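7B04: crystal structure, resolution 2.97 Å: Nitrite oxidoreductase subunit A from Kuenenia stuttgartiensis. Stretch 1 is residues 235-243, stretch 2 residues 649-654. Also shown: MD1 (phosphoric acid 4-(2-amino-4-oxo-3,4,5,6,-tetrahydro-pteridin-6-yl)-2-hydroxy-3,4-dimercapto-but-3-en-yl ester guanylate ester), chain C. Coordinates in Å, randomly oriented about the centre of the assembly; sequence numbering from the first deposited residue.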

ATOM      1  N   GLY B 235      24.335  -4.399   9.237  1.00 35.01           N
ATOM      2  CA  GLY B 235      23.865  -3.290  10.042  1.00 34.13           C
ATOM      3  C   GLY B 235      22.855  -3.666  11.107  1.00 27.19           C
ATOM      4  O   GLY B 235      22.858  -3.088  12.197  1.00 26.08           O
ATOM      5  N   LYS B 236      21.984  -4.634  10.819  1.00 29.16           N
ATOM      6  CA  LYS B 236      20.908  -4.975  11.744  1.00 32.36           C
ATOM      7  C   LYS B 236      21.154  -6.273  12.510  1.00 33.35           C
ATOM      8  O   LYS B 236      21.041  -6.279  13.741  1.00 33.41           O
ATOM      9  CB  LYS B 236      19.568  -5.012  11.009  1.00 34.35           C
ATOM     10  CG  LYS B 236      19.174  -3.644  10.417  1.00 26.58           C
ATOM     11  CD  LYS B 236      19.291  -3.608   8.896  0.36 31.97           C
ATOM     12  CE  LYS B 236      19.138  -2.189   8.332  1.00 34.18           C
ATOM     13  NZ  LYS B 236      20.090  -1.205   8.906  1.00 34.59           N
ATOM     14  N   TYR B 237      21.481  -7.381  11.828  1.00 28.14           N
ATOM     15  CA  TYR B 237      21.858  -8.567  12.599  1.00 32.06           C
ATOM     16  C   TYR B 237      23.163  -8.368  13.356  1.00 33.26           C
ATOM     17  O   TYR B 237      23.501  -9.198  14.207  1.00 33.68           O
ATOM     18  CB  TYR B 237      22.000  -9.835  11.747  1.00 29.13           C
ATOM     19  CG  TYR B 237      20.730 -10.646  11.578  1.00 30.90           C
ATOM     20  CD1 TYR B 237      20.227 -10.932  10.320  1.00 37.05           C
ATOM     21  CD2 TYR B 237      20.023 -11.107  12.684  1.00 31.34           C
ATOM     22  CE1 TYR B 237      19.061 -11.668  10.162  1.00 32.17           C
ATOM     23  CE2 TYR B 237      18.852 -11.842  12.534  1.00 31.30           C
ATOM     24  CZ  TYR B 237      18.378 -12.115  11.267  1.00 28.06           C
ATOM     25  OH  TYR B 237      17.223 -12.842  11.091  1.00 28.84           O
ATOM     26  N   GLY B 238      23.901  -7.295  13.070  1.00 25.62           N
ATOM     27  CA  GLY B 238      25.045  -6.946  13.890  1.00 25.17           C
ATOM     28  C   GLY B 238      24.695  -6.756  15.350  1.00 28.49           C
ATOM     29  O   GLY B 238      25.583  -6.816  16.205  1.00 28.85           O
ATOM     30  N   MET B 239      23.416  -6.516  15.655  1.00 32.52           N
ATOM     31  CA  MET B 239      22.985  -6.444  17.046  1.00 31.04           C
ATOM     32  C   MET B 239      23.219  -7.766  17.764  1.00 31.54           C
ATOM     33  O   MET B 239      23.597  -7.782  18.941  1.00 35.64           O
ATOM     34  CB  MET B 239      21.509  -6.057  17.113  1.00 23.86           C
ATOM     35  CG  MET B 239      20.986  -5.831  18.519  1.00 24.49           C
ATOM     36  SD  MET B 239      21.749  -4.401  19.300  1.00 35.02           S
ATOM     37  CE  MET B 239      20.966  -3.078  18.387  1.00 32.88           C
ATOM     38  N   TYR B 240      23.005  -8.889  17.072  1.00 28.86           N
ATOM     39  CA  TYR B 240      23.311 -10.185  17.666  1.00 31.44           C
ATOM     40  C   TYR B 240      24.802 -10.329  17.938  1.00 32.46           C
ATOM     41  O   TYR B 240      25.199 -10.979  18.911  1.00 36.22           O
ATOM     42  CB  TYR B 240      22.826 -11.319  16.762  1.00 27.48           C
ATOM     43  CG  TYR B 240      21.321 -11.459  16.676  1.00 29.27           C
ATOM     44  CD1 TYR B 240      20.480 -10.667  17.448  1.00 29.51           C
ATOM     45  CD2 TYR B 240      20.743 -12.396  15.832  1.00 30.71           C
ATOM     46  CE1 TYR B 240      19.104 -10.797  17.369  1.00 29.05           C
ATOM     47  CE2 TYR B 240      19.371 -12.536  15.751  1.00 27.07           C
ATOM     48  CZ  TYR B 240      18.557 -11.734  16.518  1.00 28.65           C
ATOM     49  OH  TYR B 240      17.191 -11.875  16.432  1.00 36.45           O
ATOM     50  N   ARG B 241      25.640  -9.729  17.090  1.00 32.69           N
ATOM     51  CA  ARG B 241      27.073  -9.699  17.360  1.00 33.02           C
ATOM     52  C   ARG B 241      27.376  -8.836  18.577  1.00 28.97           C
ATOM     53  O   ARG B 241      28.235  -9.185  19.397  1.00 27.96           O
ATOM     54  CB  ARG B 241      27.818  -9.185  16.127  1.00 32.20           C
ATOM     55  CG  ARG B 241      29.329  -9.310  16.189  1.00 28.71           C
ATOM     56  CD  ARG B 241      29.956  -8.753  14.920  1.00 28.77           C
ATOM     57  NE  ARG B 241      31.411  -8.870  14.918  1.00 35.43           N
ATOM     58  CZ  ARG B 241      32.076  -9.905  14.417  1.00 31.85           C
ATOM     59  NH1 ARG B 241      31.417 -10.921  13.876  1.00 32.26           N
ATOM     60  NH2 ARG B 241      33.401  -9.926  14.457  1.00 31.82           N
ATOM     61  N   PHE B 242      26.684  -7.702  18.708  1.00 32.62           N
ATOM     62  CA  PHE B 242      26.858  -6.848  19.879  1.00 36.64           C
ATOM     63  C   PHE B 242      26.502  -7.592  21.160  1.00 33.02           C
ATOM     64  O   PHE B 242      27.224  -7.502  22.160  1.00 27.24           O
ATOM     65  CB  PHE B 242      26.009  -5.585  19.737  1.00 37.44           C
ATOM     66  CG  PHE B 242      26.176  -4.611  20.867  1.00 36.17           C
ATOM     67  CD1 PHE B 242      27.286  -3.786  20.930  1.00 31.20           C
ATOM     68  CD2 PHE B 242      25.222  -4.522  21.868  1.00 32.51           C
ATOM     69  CE1 PHE B 242      27.442  -2.888  21.972  1.00 29.70           C
ATOM     70  CE2 PHE B 242      25.372  -3.629  22.910  1.00 33.60           C
ATOM     71  CZ  PHE B 242      26.484  -2.811  22.962  1.00 29.53           C
ATOM     72  N   ASN B 243      25.402  -8.309  21.098  1.00 31.04           N
ATOM     73  CA  ASN B 243      24.915  -9.101  22.238  1.00 36.67           C
ATOM     74  C   ASN B 243      25.991 -10.117  22.590  1.00 36.78           C
ATOM     75  O   ASN B 243      26.235 -10.360  23.748  1.00 37.27           O
ATOM     76  CB  ASN B 243      23.683  -9.865  21.792  1.00 30.00           C
ATOM     77  CG  ASN B 243      22.486  -8.969  21.718  1.00 30.00           C
ATOM     78  OD1 ASN B 243      22.478  -7.932  22.333  1.00 30.00           O
ATOM     79  ND2 ASN B 243      21.473  -9.372  20.994  1.00 30.00           N
ATOM     80  N   LEU B 649      17.334  -2.729  26.963  1.00 38.96           N
ATOM     81  CA  LEU B 649      16.756  -3.129  25.689  1.00 31.00           C
ATOM     82  C   LEU B 649      17.233  -2.166  24.617  1.00 29.08           C
ATOM     83  O   LEU B 649      17.238  -0.950  24.824  1.00 29.65           O
ATOM     84  CB  LEU B 649      15.227  -3.140  25.755  1.00 24.89           C
ATOM     85  CG  LEU B 649      14.472  -3.392  24.451  1.00 28.75           C
ATOM     86  CD1 LEU B 649      14.890  -4.722  23.849  1.00 28.15           C
ATOM     87  CD2 LEU B 649      12.969  -3.354  24.686  1.00 20.82           C
ATOM     88  N   TRP B 650      17.644  -2.717  23.475  1.00 26.96           N
ATOM     89  CA  TRP B 650      18.040  -1.893  22.341  1.00 28.47           C
ATOM     90  C   TRP B 650      17.715  -2.620  21.043  1.00 32.85           C
ATOM     91  O   TRP B 650      18.056  -3.799  20.896  1.00 28.50           O
ATOM     92  CB  TRP B 650      19.533  -1.569  22.441  1.00 28.73           C
ATOM     93  CG  TRP B 650      20.093  -0.743  21.342  1.00 30.65           C
ATOM     94  CD1 TRP B 650      19.446   0.204  20.606  1.00 33.11           C
ATOM     95  CD2 TRP B 650      21.445  -0.757  20.882  1.00 32.90           C
ATOM     96  NE1 TRP B 650      20.311   0.768  19.700  1.00 34.64           N
ATOM     97  CE2 TRP B 650      21.545   0.193  19.850  1.00 31.29           C
ATOM     98  CE3 TRP B 650      22.579  -1.494  21.235  1.00 36.96           C
ATOM     99  CZ2 TRP B 650      22.735   0.429  19.169  1.00 35.64           C
ATOM    100  CZ3 TRP B 650      23.758  -1.260  20.558  1.00 35.17           C
ATOM    101  CH2 TRP B 650      23.828  -0.305  19.536  1.00 33.92           C
ATOM    102  N   PHE B 651      17.056  -1.918  20.113  1.00 33.19           N
ATOM    103  CA  PHE B 651      16.546  -2.549  18.900  1.00 29.13           C
ATOM    104  C   PHE B 651      16.627  -1.620  17.692  1.00 34.56           C
ATOM    105  O   PHE B 651      16.322  -0.429  17.802  1.00 36.46           O
ATOM    106  CB  PHE B 651      15.098  -3.015  19.112  1.00 25.54           C
ATOM    107  CG  PHE B 651      14.190  -1.958  19.684  1.00 33.96           C
ATOM    108  CD1 PHE B 651      14.139  -1.736  21.049  1.00 32.48           C
ATOM    109  CD2 PHE B 651      13.370  -1.206  18.857  1.00 38.34           C
ATOM    110  CE1 PHE B 651      13.309  -0.765  21.582  1.00 30.49           C
ATOM    111  CE2 PHE B 651      12.534  -0.238  19.383  1.00 33.36           C
ATOM    112  CZ  PHE B 651      12.504  -0.017  20.748  1.00 27.70           C
ATOM    113  N   THR B 652      17.048  -2.186  16.545  1.00 36.28           N
ATOM    114  CA  THR B 652      17.220  -1.488  15.269  1.00 32.78           C
ATOM    115  C   THR B 652      16.214  -2.031  14.259  1.00 34.37           C
ATOM    116  O   THR B 652      15.796  -3.192  14.345  1.00 40.72           O
ATOM    117  CB  THR B 652      18.639  -1.673  14.650  1.00 39.31           C
ATOM    118  OG1 THR B 652      18.859  -3.060  14.311  1.00 55.90           O
ATOM    119  CG2 THR B 652      19.711  -1.254  15.628  1.00 38.07           C
ATOM    120  N   ASN B 653      15.876  -1.248  13.256  1.00 34.56           N
ATOM    121  CA  ASN B 653      14.969  -1.696  12.174  1.00 33.91           C
ATOM    122  C   ASN B 653      13.672  -2.270  12.725  1.00 35.44           C
ATOM    123  O   ASN B 653      13.084  -3.062  12.045  1.00 30.42           O
ATOM    124  CB  ASN B 653      15.630  -2.723  11.283  1.00 29.77           C
ATOM    125  CG  ASN B 653      15.272  -2.638   9.824  1.00 38.53           C
ATOM    126  OD1 ASN B 653      15.199  -3.647   9.154  1.00 39.18           O
ATOM    127  ND2 ASN B 653      15.097  -1.462   9.293  1.00 35.43           N
ATOM    128  N   VAL B 654      13.236  -1.865  13.907  1.00 40.14           N
ATOM    129  CA  VAL B 654      11.914  -2.339  14.390  1.00 31.98           C
ATOM    130  C   VAL B 654      11.254  -1.212  15.169  1.00 35.98           C
ATOM    131  O   VAL B 654      11.973  -0.449  15.741  1.00 47.21           O
ATOM    132  CB  VAL B 654      12.043  -3.615  15.231  1.00 30.00           C
ATOM    133  CG1 VAL B 654      11.623  -4.825  14.447  1.00 30.00           C
ATOM    134  CG2 VAL B 654      13.440  -3.828  15.735  1.00 30.00           C
TER
HETATM  135  PB  MD1 C5801       8.225  -4.181  12.573  1.00 31.83           P
HETATM  136  O3B MD1 C5801       7.600  -3.176  11.431  1.00 39.43           O
HETATM  137  O1B MD1 C5801       8.259  -3.435  13.884  1.00 37.62           O
HETATM  138  O2B MD1 C5801       9.633  -4.559  12.180  1.00 32.62           O
HETATM  139  O3A MD1 C5801       7.343  -5.567  12.754  1.00 35.76           O
HETATM  140  C10 MD1 C5801       6.481  -6.032  11.755  1.00 36.96           C
HETATM  141  C11 MD1 C5801       5.214  -6.647  12.418  1.00 28.71           C
HETATM  142  O11 MD1 C5801       4.044  -5.546  12.435  1.00 37.73           O
HETATM  143  C12 MD1 C5801       4.850  -7.777  11.809  1.00 29.53           C
HETATM  144  S12 MD1 C5801       5.735  -8.284  10.306  1.00 35.08           S
HETATM  145  C13 MD1 C5801       3.720  -8.743  12.269  1.00 34.02           C
HETATM  146  S13 MD1 C5801       3.503 -10.184  11.183  1.00 41.75           S
HETATM  147  C14 MD1 C5801       2.820  -8.649  13.410  1.00 34.34           C
HETATM  148  N15 MD1 C5801       1.386  -8.313  12.781  1.00 36.38           N
HETATM  149  C16 MD1 C5801       0.410  -7.831  13.679  1.00 37.04           C
HETATM  150  C15 MD1 C5801      -1.005  -7.760  13.228  1.00 35.49           C
HETATM  151  O14 MD1 C5801      -1.291  -8.118  12.136  1.00 40.56           O
HETATM  152  N17 MD1 C5801      -2.055  -7.246  14.147  1.00 32.40           N
HETATM  153  C17 MD1 C5801      -1.678  -6.774  15.567  1.00 32.67           C
HETATM  154  N16 MD1 C5801      -2.705  -6.277  16.463  1.00 39.15           N
HETATM  155  N18 MD1 C5801      -0.247  -6.844  16.038  1.00 30.24           N
HETATM  156  C20 MD1 C5801       0.786  -7.341  15.168  1.00 35.47           C
HETATM  157  N8  MD1 C5801       2.103  -7.377  15.653  1.00 34.49           N
HETATM  158  C7  MD1 C5801       3.226  -7.845  14.616  1.00 32.64           C
HETATM  159  PA  MD1 C5801       8.364  -1.806  10.915  1.00 29.31           P
HETATM  160  O1A MD1 C5801       7.951  -1.476   9.501  1.00 40.43           O
HETATM  161  O2A MD1 C5801       7.958  -0.690  11.831  1.00 24.53           O
HETATM  162  O5' MD1 C5801      10.005  -1.886  11.008  1.00 41.24           O
HETATM  163  C5' MD1 C5801      10.706  -0.854  10.371  1.00 40.91           C
HETATM  164  C4' MD1 C5801      11.130   0.248  11.402  1.00 31.61           C
HETATM  165  O4' MD1 C5801      12.646   0.556  11.239  1.00 37.01           O
HETATM  166  C1' MD1 C5801      12.711   1.903  10.458  1.00 37.38           C
HETATM  167  N9  MD1 C5801      13.655   1.813   9.310  1.00 30.30           N
HETATM  168  C4  MD1 C5801      14.947   1.672   9.558  1.00 24.11           C
HETATM  169  N3  MD1 C5801      15.693   1.573  10.838  1.00 34.82           N
HETATM  170  C2  MD1 C5801      17.141   1.417  10.814  1.00 33.21           C
HETATM  171  N2  MD1 C5801      17.862   1.320  12.063  1.00 36.02           N
HETATM  172  N1  MD1 C5801      17.859   1.355   9.566  1.00 26.23           N
HETATM  173  C6  MD1 C5801      17.133   1.450   8.339  1.00 34.93           C
HETATM  174  O6  MD1 C5801      17.717   1.401   7.310  1.00 35.33           O
HETATM  175  C5  MD1 C5801      15.607   1.615   8.368  1.00 28.57           C
HETATM  176  N7  MD1 C5801      14.701   1.727   7.402  1.00 33.95           N
HETATM  177  C8  MD1 C5801      13.484   1.851   7.975  1.00 39.82           C
HETATM  178  C2' MD1 C5801      11.523   2.134  10.061  1.00 38.23           C
HETATM  179  O2' MD1 C5801      11.258   3.568  10.074  1.00 30.80           O
HETATM  180  C3' MD1 C5801      10.543   1.355  11.146  1.00 38.58           C
HETATM  181  O3' MD1 C5801      10.423   2.167  12.350  1.00 28.79           O

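The contact between these stretches is built from packing alone: no hydrogen bond crosses it, and 347 Å² of surface, summed over both sides, is buried by a few side chains. The helix from stretch 1 and the strand from stretch 2 run nearly antiparallel, their directions 156° apart, and their axes come no closer than 9.8 Å. A gap of that width has to be filled by long or broad side chains, and Met239 and Trp650 have the two largest shares, together nearly half of the buried surface.

Met239 leaves the helix toward the strand with chi1 in t, then turns through p at both chi2 and chi3. The bends bring its methyl group over the face of the indole: Met239 CE lies 3.5 Å from the centroid of the Trp650 six-membered ring, only 16° off the ring normal, and 3.4 Å from Trp650 CD2. This is a CH-pi contact, suited to a methyl group bonded to sulfur, whose hydrogens are slightly polarised. The sulfur joins in more obliquely, with Met239 SD 4.1 Å from the centroid of the Trp650 six-membered ring. The same methyl also meets Thr652, Met239 CE to Thr652 CG2 at 3.5 Å, so one flexible, unbranched side chain packs against two strand residues.

Trp650 answers with an extended chi1, also t, which carries its wide ring toward the helix. Its face receives Met239, while its edge points at the face of Phe242, one helical turn further on. The two six-membered rings stand 89° apart in plane, with the centroids of the Phe242 ring and the Trp650 six-membered ring separated by 5.2 Å, and Phe242 CE2 approaches Trp650 CZ3 to 3.7 Å. One indole thus serves two helix residues through different surfaces. Its polar NE1 is not left unpaired by burial, being hydrogen-bonded elsewhere in the structure.

The spacing follows from the secondary structures. Met239 and Phe242, three apart, both point toward the strand; Trp650 and Thr652, two apart, both point toward the helix, while Phe651 between them points away. Thr652 suits the narrower end, where Thr652 CA is 6.2 Å from Lys236 CA: it is compact, and beta-branched residues are at home in strands. Thr652 OG1 rests 3.8 Å from Lys236 CA without a hydrogen bond to stretch 1.

Lys236 contributes chiefly its aliphatic portion, with Lys236 CG 3.8 Å from Asn653 CB. Its amine continues past this contact toward the cofactor, Lys236 NZ lying 3.5 Å from MD1 N1. The apolar stem packs against stretch 2 while the amine end comes near the guanine.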